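Local coordinates for transferrin (PDB 6WB6), which transports iron, binding one ferric ion per molecule together with a carbonate-type anion, at residues P35-D38 and R39-C42; S65-N69 and Q70-V74; S599-H602 and T603-L607. One frame throughout, in Å; residues are numbered along the deposited sequence.

Contact 1: residues P35-D38 and R39-C42; sequences PARD and RVEC
Arg39 opens helix 39-47 directly after Asp38, its CB resting against the Asp38 backbone; the rest of its side chain leads off to a salt bridge with Asp60 and a long, weak ion pair with Asp57, a predicted iron ligand. At Val40, CG1 touches Arg37 NH2 at 3.9 Å, meeting the guanidinium at its edge and in its plane. Glu41 N, the next amide, gives Asp38 OD1 a nearly linear bond (2.9 Å, 173°). This is a classical N-cap: with chi1 at 48°, the Asp38 carboxylate is folded back over the first turn of the helix that follows strand 31-36. Asp38 OD2 forms a salt bridge with Arg37 NE (2.5 Å), met from above the carboxylate plane, and also accepts from the backbone N of Asn619, in the second transferrin-like range. Replacing this aspartate with alanine removes the carboxylate and would probably leave the Glu41 amide without its capping acceptor and Arg37 without its close counter-charge. The Glu41 side chain runs back toward the strand, its CB 3.4 Å above one face of that guanidinium. Glu41 OE2 accepts from Arg37 N at 2.6 Å on its anti side, whereas OE1 stands in a long salt bridge with Arg37 NH1 (3.8 Å). Last comes Cys42, whose N donates to Asp38 O (2.9 Å) and whose SG, in a disulfide with Cys8, lies 3.4 Å from Ala36 CB.

Contact 2: residues S65-N69 and Q70-V74; sequences SKIPN and QDFVV
This is a local surface contact built on a type II beta turn, Ile67 to Gln70, in the link between helix 58-65 and strand 72-79. The turn is closed by Gln70 N donating to Ile67 O at 3.0 Å, a bent bond whose donor stands above the carbonyl plane. Pro68 and Asn69 fill the two corner positions; Asn69 takes the positive phi (68°) that is usual at the second corner of a type II turn. The side chains of the two end residues also meet, Ile67 CB lying 3.9 Å from Gln70 CB. Gln70 then folds over its own turn: with CG wedged between the backbone N and the carbonyl carbon (chi1 57°) and a second bend at chi2, CG comes to 3.2 Å from Ile67 O. The terminal amide lies beside Ser65, NE2 being 3.6 Å from Ser65 O. Its other end, OE1, accepts from Phe72 N at 3.0 Å, tying the Gln70 side chain to the backbone two residues on, and is also gripped by Lys328 NZ. Asp71 reaches Arg49 in a salt bridge. On the apolar side, Ile67 crosses Phe72 at about a right angle, and its CD1 methyl abuts the ring edge in plane, 3.6 Å from Phe72 CE2. Both these side chains pack on helix 39-47, Ile67 on Leu43 and Phe72 on Val46, while Pro329 of helix 329-334 and Ile277 of strand 275-279 also touch Phe72.

Contact 3: residues S599-H602 and T603-L607; sequences SIAH and TPLSL
Ser599 and Thr603 are linked by a water at a proline kink in helix 597-611, where Pro604 N has no hydrogen to give and the Thr603 amide is served by solvent. The water donates to Ser599 O at 2.5 Å and accepts from Thr603 N at 2.9 Å, so it is inserted into what would be an ordinary i to i+4 pair. Ile600 O offers the same water a weak second acceptor. That carbonyl faces Pro604; the ring carbon CD sits 3.3 Å from Ile600 O, in the place a donor would occupy. Regular helix resumes at Ala601, whose O accepts from Leu605 N at 3.0 Å in a straight bond. Leu605 CG also lies 4.1 Å from Ala601 CB, an apolar touch one turn on. This side of the helix packs against a sheet: Ala601 meets Val424 of strand 422-428 and Thr641 of strand 638-641, and Pro604 and Leu605 meet Phe425 and Leu639. Thr603 instead uses OG1 to bind Pro380 O, and Leu607 packs on helix 360-375. His602, its CG anti to the backbone N (chi1 -178°), swings its ring out beside the next turn, where Ser606 OG lies 3.3 Å above one ring face, offset toward the rim. The carbonyl O of His602 accepts two bonds from Ser606. Ser606 N reaches this O at 2.8 Å nearly in line with the carbonyl, while Ser606 OG donates at 2.9 Å from 50° above the carbonyl plane.

How the contacts relate
Contact 3 is wholly buried, contact 1 partly so, and contact 2 lies at the surface, furthest from the centre of the chain. Contacts 1 and 2 share the first transferrin-like range, their centres 16 Å apart, and helix 39-47 joins them: its start is capped in contact 1, and its later residues receive Ile67 and Phe72 of contact 2. Contact 3 belongs to the second range, yet helix 360-375 borders both it and contact 1, with Phe372 touching Val40 and Leu607 alike. Chemistry differs accordingly: charged groups dominate the helix start, the turn pairs a backbone bond with the Gln70 amide and an Ile67-Phe72 contact, and backbone carbonyls, a hydroxyl and one water serve the buried kink.

Contact 1: residues P35-D38 and R39-C42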
loop_
_atom_site.group_PDB
_atom_site.type_symbol
_atom_site.label_atom_id
_atom_site.label_comp_id
_atom_site.label_asym_id
_atom_site.label_seq_id
_atom_site.Cartn_x
_atom_site.Cartn_y
_atom_site.Cartn_z
ATOM N N PRO A 35 0.151 -10.335 -22.236
ATOM C CA PRO A 35 0.263 -9.300 -21.204
ATOM C C PRO A 35 -1.070 -9.033 -20.546
ATOM O O PRO A 35 -2.129 -9.131 -21.169
ATOM C CB PRO A 35 0.749 -8.071 -21.977
ATOM C CG PRO A 35 0.204 -8.287 -23.374
ATOM C CD PRO A 35 0.290 -9.771 -23.593
ATOM N N ALA A 36 -1.011 -8.687 -19.261
ATOM C CA ALA A 36 -2.163 -8.140 -18.579
ATOM C C ALA A 36 -1.727 -6.930 -17.773
ATOM O O ALA A 36 -0.536 -6.625 -17.651
ATOM C CB ALA A 36 -2.864 -9.164 -17.678
ATOM N N ARG A 37 -2.728 -6.200 -17.284
ATOM C CA ARG A 37 -2.464 -5.042 -16.428
ATOM C C ARG A 37 -1.764 -5.471 -15.146
ATOM O O ARG A 37 -0.902 -4.754 -14.615
ATOM C CB ARG A 37 -3.789 -4.333 -16.105
ATOM C CG ARG A 37 -3.718 -3.339 -14.929
ATOM C CD ARG A 37 -5.109 -2.912 -14.447
ATOM N NE ARG A 37 -5.606 -3.849 -13.455
ATOM C CZ ARG A 37 -6.662 -4.636 -13.604
ATOM N NH1 ARG A 37 -7.399 -4.584 -14.707
ATOM N NH2 ARG A 37 -7.006 -5.452 -12.623
ATOM N N ASP A 38 -2.141 -6.630 -14.633
ATOM C CA ASP A 38 -1.586 -7.172 -13.403
ATOM C C ASP A 38 -2.164 -8.563 -13.232
ATOM O O ASP A 38 -3.030 -8.991 -14.013
ATOM C CB ASP A 38 -1.930 -6.276 -12.220
ATOM C CG ASP A 38 -3.434 -5.895 -12.177
ATOM O OD1 ASP A 38 -4.317 -6.777 -12.328
ATOM O OD2 ASP A 38 -3.717 -4.703 -11.984
ATOM N N ARG A 39 -1.730 -9.248 -12.169
ATOM C CA ARG A 39 -2.217 -10.595 -11.931
ATOM C C ARG A 39 -3.740 -10.631 -11.789
ATOM O O ARG A 39 -4.384 -11.586 -12.238
ATOM C CB ARG A 39 -1.546 -11.164 -10.691
ATOM C CG ARG A 39 -1.665 -12.651 -10.604
ATOM C CD ARG A 39 -0.895 -13.226 -9.439
ATOM N NE ARG A 39 0.522 -13.402 -9.753
ATOM C CZ ARG A 39 1.445 -13.738 -8.857
ATOM N NH1 ARG A 39 1.120 -13.922 -7.569
ATOM N NH2 ARG A 39 2.695 -13.870 -9.238
ATOM N N VAL A 40 -4.336 -9.642 -11.122
ATOM C CA VAL A 40 -5.795 -9.662 -10.975
ATOM C C VAL A 40 -6.459 -9.736 -12.348
ATOM O O VAL A 40 -7.297 -10.609 -12.607
ATOM C CB VAL A 40 -6.290 -8.454 -10.157
ATOM C CG1 VAL A 40 -7.827 -8.403 -10.136
ATOM C CG2 VAL A 40 -5.807 -8.571 -8.755
ATOM N N GLU A 41 -6.065 -8.848 -13.260
ATOM C CA GLU A 41 -6.576 -8.955 -14.625
ATOM C C GLU A 41 -6.261 -10.313 -15.253
ATOM O O GLU A 41 -7.087 -10.859 -15.995
ATOM C CB GLU A 41 -6.010 -7.852 -15.517
ATOM C CG GLU A 41 -6.613 -7.944 -16.923
ATOM C CD GLU A 41 -6.425 -6.703 -17.769
ATOM O OE1 GLU A 41 -7.463 -6.116 -18.154
ATOM O OE2 GLU A 41 -5.259 -6.328 -18.038
ATOM N N CYS A 42 -5.060 -10.861 -14.989
ATOM C CA CYS A 42 -4.673 -12.135 -15.602
ATOM C C CYS A 42 -5.710 -13.206 -15.333
ATOM O O CYS A 42 -6.041 -13.998 -16.223
ATOM C CB CYS A 42 -3.303 -12.611 -15.084
ATOM S SG CYS A 42 -1.908 -11.896 -15.935
#

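Contact 2: residues S65-N69 and Q70-V74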
loop_
_atom_site.group_PDB
_atom_site.type_symbol
_atom_site.label_atom_id
_atom_site.label_comp_id
_atom_site.label_asym_id
_atom_site.label_seq_id
_atom_site.Cartn_x
_atom_site.Cartn_y
_atom_site.Cartn_z
ATOM N N SER A 65 -11.467 -17.736 -7.405
ATOM C CA SER A 65 -12.616 -18.557 -7.078
ATOM C C SER A 65 -13.894 -17.749 -6.995
ATOM O O SER A 65 -14.972 -18.342 -6.946
ATOM C CB SER A 65 -12.384 -19.283 -5.748
ATOM O OG SER A 65 -12.554 -18.395 -4.656
ATOM N N LYS A 66 -13.803 -16.423 -6.979
ATOM C CA LYS A 66 -14.972 -15.560 -6.905
ATOM C C LYS A 66 -15.405 -15.024 -8.261
ATOM O O LYS A 66 -16.382 -14.276 -8.325
ATOM C CB LYS A 66 -14.705 -14.366 -5.982
ATOM C CG LYS A 66 -14.140 -14.705 -4.606
ATOM C CD LYS A 66 -14.768 -15.951 -3.974
ATOM C CE LYS A 66 -16.249 -15.777 -3.690
ATOM N NZ LYS A 66 -16.758 -16.944 -2.919
ATOM N N ILE A 67 -14.683 -15.339 -9.328
ATOM C CA ILE A 67 -15.093 -14.820 -10.631
ATOM C C ILE A 67 -16.394 -15.497 -11.034
ATOM O O ILE A 67 -16.511 -16.725 -10.915
ATOM C CB ILE A 67 -13.990 -15.038 -11.671
ATOM C CG1 ILE A 67 -12.811 -14.115 -11.360
ATOM C CG2 ILE A 67 -14.494 -14.734 -13.078
ATOM C CD1 ILE A 67 -11.644 -14.305 -12.274
ATOM N N PRO A 68 -17.401 -14.755 -11.480
ATOM C CA PRO A 68 -18.677 -15.398 -11.800
ATOM C C PRO A 68 -18.464 -16.509 -12.818
ATOM O O PRO A 68 -17.786 -16.321 -13.828
ATOM C CB PRO A 68 -19.522 -14.253 -12.368
ATOM C CG PRO A 68 -18.846 -13.000 -11.907
ATOM C CD PRO A 68 -17.391 -13.332 -11.853
ATOM N N ASN A 69 -19.009 -17.684 -12.511
ATOM C CA ASN A 69 -18.975 -18.862 -13.366
ATOM C C ASN A 69 -17.580 -19.441 -13.531
ATOM O O ASN A 69 -17.339 -20.178 -14.482
ATOM C CB ASN A 69 -19.554 -18.575 -14.759
ATOM C CG ASN A 69 -20.991 -18.127 -14.698
ATOM O OD1 ASN A 69 -21.309 -16.973 -14.999
ATOM N ND2 ASN A 69 -21.870 -19.029 -14.279
ATOM N N GLN A 70 -16.650 -19.153 -12.628
ATOM C CA GLN A 70 -15.271 -19.558 -12.877
ATOM C C GLN A 70 -15.160 -21.081 -12.939
ATOM O O GLN A 70 -15.943 -21.809 -12.334
ATOM C CB GLN A 70 -14.323 -18.971 -11.818
ATOM C CG GLN A 70 -14.651 -19.312 -10.383
ATOM C CD GLN A 70 -14.226 -20.718 -9.993
ATOM O OE1 GLN A 70 -13.317 -21.315 -10.590
ATOM N NE2 GLN A 70 -14.904 -21.266 -8.996
ATOM N N ASP A 71 -14.207 -21.560 -13.742
ATOM C CA ASP A 71 -13.879 -22.975 -13.818
ATOM C C ASP A 71 -12.359 -23.162 -13.736
ATOM O O ASP A 71 -11.770 -24.030 -14.393
ATOM C CB ASP A 71 -14.503 -23.625 -15.066
ATOM C CG ASP A 71 -13.940 -23.102 -16.390
ATOM O OD1 ASP A 71 -13.150 -22.144 -16.407
ATOM O OD2 ASP A 71 -14.321 -23.671 -17.440
ATOM N N PHE A 72 -11.717 -22.351 -12.890
ATOM C CA PHE A 72 -10.286 -22.452 -12.641
ATOM C C PHE A 72 -9.920 -23.816 -12.090
ATOM O O PHE A 72 -10.750 -24.535 -11.528
ATOM C CB PHE A 72 -9.824 -21.399 -11.640
ATOM C CG PHE A 72 -9.898 -20.012 -12.150
ATOM C CD1 PHE A 72 -8.999 -19.570 -13.089
ATOM C CD2 PHE A 72 -10.830 -19.136 -11.665
ATOM C CE1 PHE A 72 -9.035 -18.290 -13.552
ATOM C CE2 PHE A 72 -10.886 -17.851 -12.140
ATOM C CZ PHE A 72 -9.976 -17.425 -13.089
ATOM N N VAL A 73 -8.643 -24.157 -12.229
ATOM C CA VAL A 73 -8.098 -25.366 -11.628
ATOM C C VAL A 73 -6.676 -25.061 -11.202
ATOM O O VAL A 73 -5.877 -24.570 -12.003
ATOM C CB VAL A 73 -8.123 -26.561 -12.603
ATOM C CG1 VAL A 73 -7.308 -26.246 -13.866
ATOM C CG2 VAL A 73 -7.577 -27.798 -11.927
ATOM N N VAL A 74 -6.369 -25.296 -9.933
ATOM C CA VAL A 74 -4.983 -25.259 -9.479
ATOM C C VAL A 74 -4.348 -26.585 -9.864
ATOM O O VAL A 74 -4.621 -27.607 -9.241
ATOM C CB VAL A 74 -4.881 -25.006 -7.973
ATOM C CG1 VAL A 74 -3.424 -25.134 -7.523
ATOM C CG2 VAL A 74 -5.444 -23.607 -7.651
#

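Contact 3: residues S599-H602 and T603-L607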
loop_
_atom_site.group_PDB
_atom_site.type_symbol
_atom_site.label_atom_id
_atom_site.label_comp_id
_atom_site.label_asym_id
_atom_site.label_seq_id
_atom_site.Cartn_x
_atom_site.Cartn_y
_atom_site.Cartn_z
ATOM N N SER A 599 -9.969 4.736 10.276
ATOM C CA SER A 599 -10.741 3.733 9.552
ATOM C C SER A 599 -10.802 4.019 8.053
ATOM O O SER A 599 -10.818 3.084 7.243
ATOM C CB SER A 599 -12.144 3.644 10.144
ATOM O OG SER A 599 -12.130 2.865 11.321
ATOM N N ILE A 600 -10.783 5.292 7.663
ATOM C CA ILE A 600 -10.919 5.654 6.252
ATOM C C ILE A 600 -9.587 5.536 5.527
ATOM O O ILE A 600 -9.511 5.053 4.386
ATOM C CB ILE A 600 -11.495 7.075 6.143
ATOM C CG1 ILE A 600 -12.979 7.040 6.544
ATOM C CG2 ILE A 600 -11.296 7.630 4.740
ATOM C CD1 ILE A 600 -13.686 8.361 6.364
ATOM N N ALA A 601 -8.531 6.010 6.158
ATOM C CA ALA A 601 -7.220 5.955 5.542
ATOM C C ALA A 601 -6.680 4.536 5.497
ATOM O O ALA A 601 -5.859 4.225 4.643
ATOM C CB ALA A 601 -6.246 6.853 6.314
ATOM N N HIS A 602 -7.113 3.661 6.402
ATOM C CA HIS A 602 -6.369 2.429 6.604
ATOM C C HIS A 602 -6.270 1.625 5.310
ATOM O O HIS A 602 -5.170 1.300 4.841
ATOM C CB HIS A 602 -7.003 1.585 7.713
ATOM C CG HIS A 602 -6.244 0.336 7.988
ATOM N ND1 HIS A 602 -6.501 -0.851 7.333
ATOM C CD2 HIS A 602 -5.191 0.101 8.805
ATOM C CE1 HIS A 602 -5.651 -1.770 7.758
ATOM N NE2 HIS A 602 -4.848 -1.217 8.648
ATOM N N THR A 603 -7.406 1.272 4.726
ATOM C CA THR A 603 -7.364 0.364 3.582
ATOM C C THR A 603 -6.618 0.948 2.393
ATOM O O THR A 603 -5.762 0.243 1.826
ATOM C CB THR A 603 -8.777 -0.082 3.204
ATOM O OG1 THR A 603 -9.228 -1.051 4.157
ATOM C CG2 THR A 603 -8.831 -0.701 1.791
ATOM N N PRO A 604 -6.865 2.182 1.964
ATOM C CA PRO A 604 -6.045 2.720 0.866
ATOM C C PRO A 604 -4.573 2.811 1.187
ATOM O O PRO A 604 -3.751 2.557 0.293
ATOM C CB PRO A 604 -6.653 4.105 0.607
ATOM C CG PRO A 604 -7.687 4.313 1.653
ATOM C CD PRO A 604 -8.086 2.983 2.174
ATOM N N LEU A 605 -4.187 3.162 2.423
ATOM C CA LEU A 605 -2.751 3.257 2.699
ATOM C C LEU A 605 -2.131 1.878 2.864
ATOM O O LEU A 605 -0.919 1.710 2.646
ATOM C CB LEU A 605 -2.455 4.089 3.953
ATOM C CG LEU A 605 -2.963 5.515 4.177
ATOM C CD1 LEU A 605 -2.122 6.154 5.291
ATOM C CD2 LEU A 605 -2.928 6.391 2.944
ATOM N N SER A 606 -2.927 0.889 3.269
ATOM C CA SER A 606 -2.411 -0.477 3.289
ATOM C C SER A 606 -2.226 -0.988 1.870
ATOM O O SER A 606 -1.275 -1.711 1.589
ATOM C CB SER A 606 -3.339 -1.405 4.054
ATOM O OG SER A 606 -3.481 -1.016 5.421
ATOM N N LEU A 607 -3.148 -0.638 0.970
ATOM C CA LEU A 607 -2.959 -0.947 -0.444
ATOM C C LEU A 607 -1.696 -0.313 -0.981
ATOM O O LEU A 607 -0.859 -0.991 -1.581
ATOM C CB LEU A 607 -4.162 -0.471 -1.257
ATOM C CG LEU A 607 -5.341 -1.432 -1.185
ATOM C CD1 LEU A 607 -6.601 -0.815 -1.842
ATOM C CD2 LEU A 607 -4.929 -2.739 -1.853
HETATM O O HOH W 1 -10.117 2.410 4.915
#